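Local atomic coordinates of phosphopantetheine attachment site family protein (Acinetobacter baumannii, PDB entry 4HKG), a protein that probably carries amino acid or peptide intermediates on a phosphopantetheine arm as a free-standing peptidyl carrier protein of a secondary metabolic pathway. Residues Tyr38-Ser42 against Ile43-Ser47. Sequence-based numbering, arbitrary orientation.
Sequences YGLDS and IVALS
Asp41 is the N-cap of helix 42-56: its carboxylate accepts from the backbone N-H of Val44, within the Gly-Leu-Asp-Ser sequence of carrier proteins. In this family the serine of that motif is the usual attachment site for phosphopantetheine, so Ser42 is probably the modified residue here. Asp41 CG is staggered between its own backbone N and carbonyl carbon (chi1 66°), which turns OD1 toward the first turn of the helix. Asp41 OD1 accepts from Val44 N at 3.0 Å in a nearly straight bond, met almost along the C-O axis. Val44 CG2 lies against the same oxygen, 3.3 Å from Asp41 OD1. The Asp41 carbonyl starts the helical pattern, and Ala45 N reaches Asp41 O at 2.8 Å in the carbonyl plane.

Leu40 covers the other branch of Val44. Its CG and CD1 both meet Val44 CG1, with Leu40 CG 3.6 Å away. Val44 CG1 stands opposite its own backbone N (chi1 174°), while CG2 stays on the Asp41 side. Leu40 CD2 lies 4.2 Å from Ala45 CB. Buried Leu40 also packs on Val18 of helix 7-22 and on Phe35 of a loop, and Val44 touches Glu21 of the same helix.

The bond from CA to CB of exposed Ser42 leads away from the following turn, though CB itself stays close to Ile43 N. Ser42 O accepts from Leu46 N at 2.9 Å, with the donor tilted 26° from the carbonyl plane.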
ATOM      1  N   TYR A  38       3.604   2.435  12.408  1.00 12.45           N
ATOM      2  CA  TYR A  38       2.318   2.031  12.981  1.00 12.67           C
ATOM      3  C   TYR A  38       2.126   0.514  13.000  1.00 13.46           C
ATOM      4  O   TYR A  38       0.998   0.011  13.016  1.00 15.70           O
ATOM      5  CB  TYR A  38       1.114   2.765  12.376  1.00 13.83           C
ATOM      6  CG  TYR A  38       0.973   2.768  10.864  1.00 11.80           C
ATOM      7  CD1 TYR A  38       0.266   1.775  10.204  1.00 12.73           C
ATOM      8  CD2 TYR A  38       1.497   3.805  10.105  1.00 13.79           C
ATOM      9  CE1 TYR A  38       0.110   1.799   8.826  1.00 13.84           C
ATOM     10  CE2 TYR A  38       1.347   3.838   8.725  1.00 13.23           C
ATOM     11  CZ  TYR A  38       0.652   2.833   8.094  1.00 10.50           C
ATOM     12  OH  TYR A  38       0.475   2.852   6.736  1.00 10.36           O
ATOM     13  N   GLY A  39       3.240  -0.207  13.010  1.00 11.71           N
ATOM     14  CA  GLY A  39       3.221  -1.614  13.369  1.00 13.01           C
ATOM     15  C   GLY A  39       3.127  -2.607  12.231  1.00 10.73           C
ATOM     16  O   GLY A  39       3.060  -3.809  12.481  1.00 12.32           O
ATOM     17  N   LEU A  40       3.121  -2.133  10.993  1.00 10.02           N
ATOM     18  CA  LEU A  40       2.989  -3.032   9.862  1.00 10.37           C
ATOM     19  C   LEU A  40       4.199  -3.963   9.779  1.00 10.50           C
ATOM     20  O   LEU A  40       5.338  -3.511   9.901  1.00 11.74           O
ATOM     21  CB  LEU A  40       2.815  -2.226   8.582  1.00 11.81           C
ATOM     22  CG  LEU A  40       2.445  -3.013   7.329  1.00 11.31           C
ATOM     23  CD1 LEU A  40       1.463  -2.230   6.457  1.00 12.25           C
ATOM     24  CD2 LEU A  40       3.678  -3.389   6.530  1.00 14.19           C
ATOM     25  N   ASP A  41       3.949  -5.256   9.579  1.00  9.46           N
ATOM     26  CA  ASP A  41       5.004  -6.270   9.577  1.00  9.88           C
ATOM     27  C   ASP A  41       5.069  -7.021   8.246  1.00  9.64           C
ATOM     28  O   ASP A  41       4.369  -6.679   7.284  1.00  8.88           O
ATOM     29  CB  ASP A  41       4.866  -7.229  10.772  1.00 11.62           C
ATOM     30  CG  ASP A  41       3.616  -8.099  10.712  1.00 11.68           C
ATOM     31  OD1 ASP A  41       2.898  -8.095   9.696  1.00 12.45           O
ATOM     32  OD2 ASP A  41       3.350  -8.808  11.707  1.00 15.39           O
ATOM     33  N   SER A  42       5.927  -8.037   8.187  1.00 10.31           N
ATOM     34  CA  SER A  42       6.192  -8.732   6.932  1.00 10.34           C
ATOM     35  C   SER A  42       4.994  -9.528   6.436  1.00 10.28           C
ATOM     36  O   SER A  42       4.756  -9.599   5.229  1.00  9.90           O
ATOM     37  CB  SER A  42       7.414  -9.645   7.071  1.00 11.62           C
ATOM     38  OG  SER A  42       8.576  -8.878   7.364  1.00 11.89           O
ATOM     39  N   ILE A  43       4.257 -10.148   7.355  1.00 10.94           N
ATOM     40  CA  ILE A  43       3.040 -10.865   6.993  1.00 11.60           C
ATOM     41  C   ILE A  43       2.050  -9.911   6.332  1.00 10.12           C
ATOM     42  O   ILE A  43       1.466 -10.223   5.288  1.00 10.79           O
ATOM     43  CB  ILE A  43       2.411 -11.554   8.226  1.00 12.82           C
ATOM     44  CG1 ILE A  43       3.272 -12.745   8.652  1.00 17.47           C
ATOM     45  CG2 ILE A  43       0.985 -12.007   7.942  1.00 16.72           C
ATOM     46  CD1 ILE A  43       2.781 -13.446   9.901  1.00 21.99           C
ATOM     47  N   VAL A  44       1.892  -8.730   6.914  1.00  9.50           N
ATOM     48  CA  VAL A  44       1.013  -7.726   6.336  1.00  9.19           C
ATOM     49  C   VAL A  44       1.553  -7.230   4.995  1.00  8.62           C
ATOM     50  O   VAL A  44       0.788  -7.046   4.039  1.00  9.29           O
ATOM     51  CB  VAL A  44       0.749  -6.559   7.313  1.00  9.41           C
ATOM     52  CG1 VAL A  44      -0.043  -5.460   6.631  1.00 10.21           C
ATOM     53  CG2 VAL A  44       0.003  -7.060   8.533  1.00 11.98           C
ATOM     54  N   ALA A  45       2.857  -6.999   4.898  1.00  8.64           N
ATOM     55  CA  ALA A  45       3.424  -6.553   3.631  1.00  8.15           C
ATOM     56  C   ALA A  45       3.161  -7.573   2.520  1.00  8.70           C
ATOM     57  O   ALA A  45       2.841  -7.197   1.387  1.00  8.92           O
ATOM     58  CB  ALA A  45       4.916  -6.271   3.764  1.00  9.55           C
ATOM     59  N   LEU A  46       3.295  -8.854   2.838  1.00  8.70           N
ATOM     60  CA  LEU A  46       2.986  -9.906   1.880  1.00  9.78           C
ATOM     61  C   LEU A  46       1.496  -9.911   1.492  1.00  9.33           C
ATOM     62  O   LEU A  46       1.143 -10.062   0.309  1.00  9.38           O
ATOM     63  CB  LEU A  46       3.416 -11.260   2.444  1.00 10.51           C
ATOM     64  CG  LEU A  46       3.036 -12.485   1.616  1.00 12.83           C
ATOM     65  CD1 LEU A  46       3.663 -12.406   0.228  1.00 16.27           C
ATOM     66  CD2 LEU A  46       3.443 -13.771   2.328  1.00 14.34           C
ATOM     67  N   SER A  47       0.622  -9.740   2.477  1.00  9.29           N
ATOM     68  CA  SER A  47      -0.817  -9.645   2.215  1.00  9.91           C
ATOM     69  C   SER A  47      -1.148  -8.482   1.284  1.00  8.63           C
ATOM     70  O   SER A  47      -1.862  -8.649   0.287  1.00  9.69           O
ATOM     71  CB  SER A  47      -1.585  -9.491   3.532  1.00 10.22           C
ATOM     72  OG  SER A  47      -2.953  -9.173   3.297  1.00 12.09           O
TER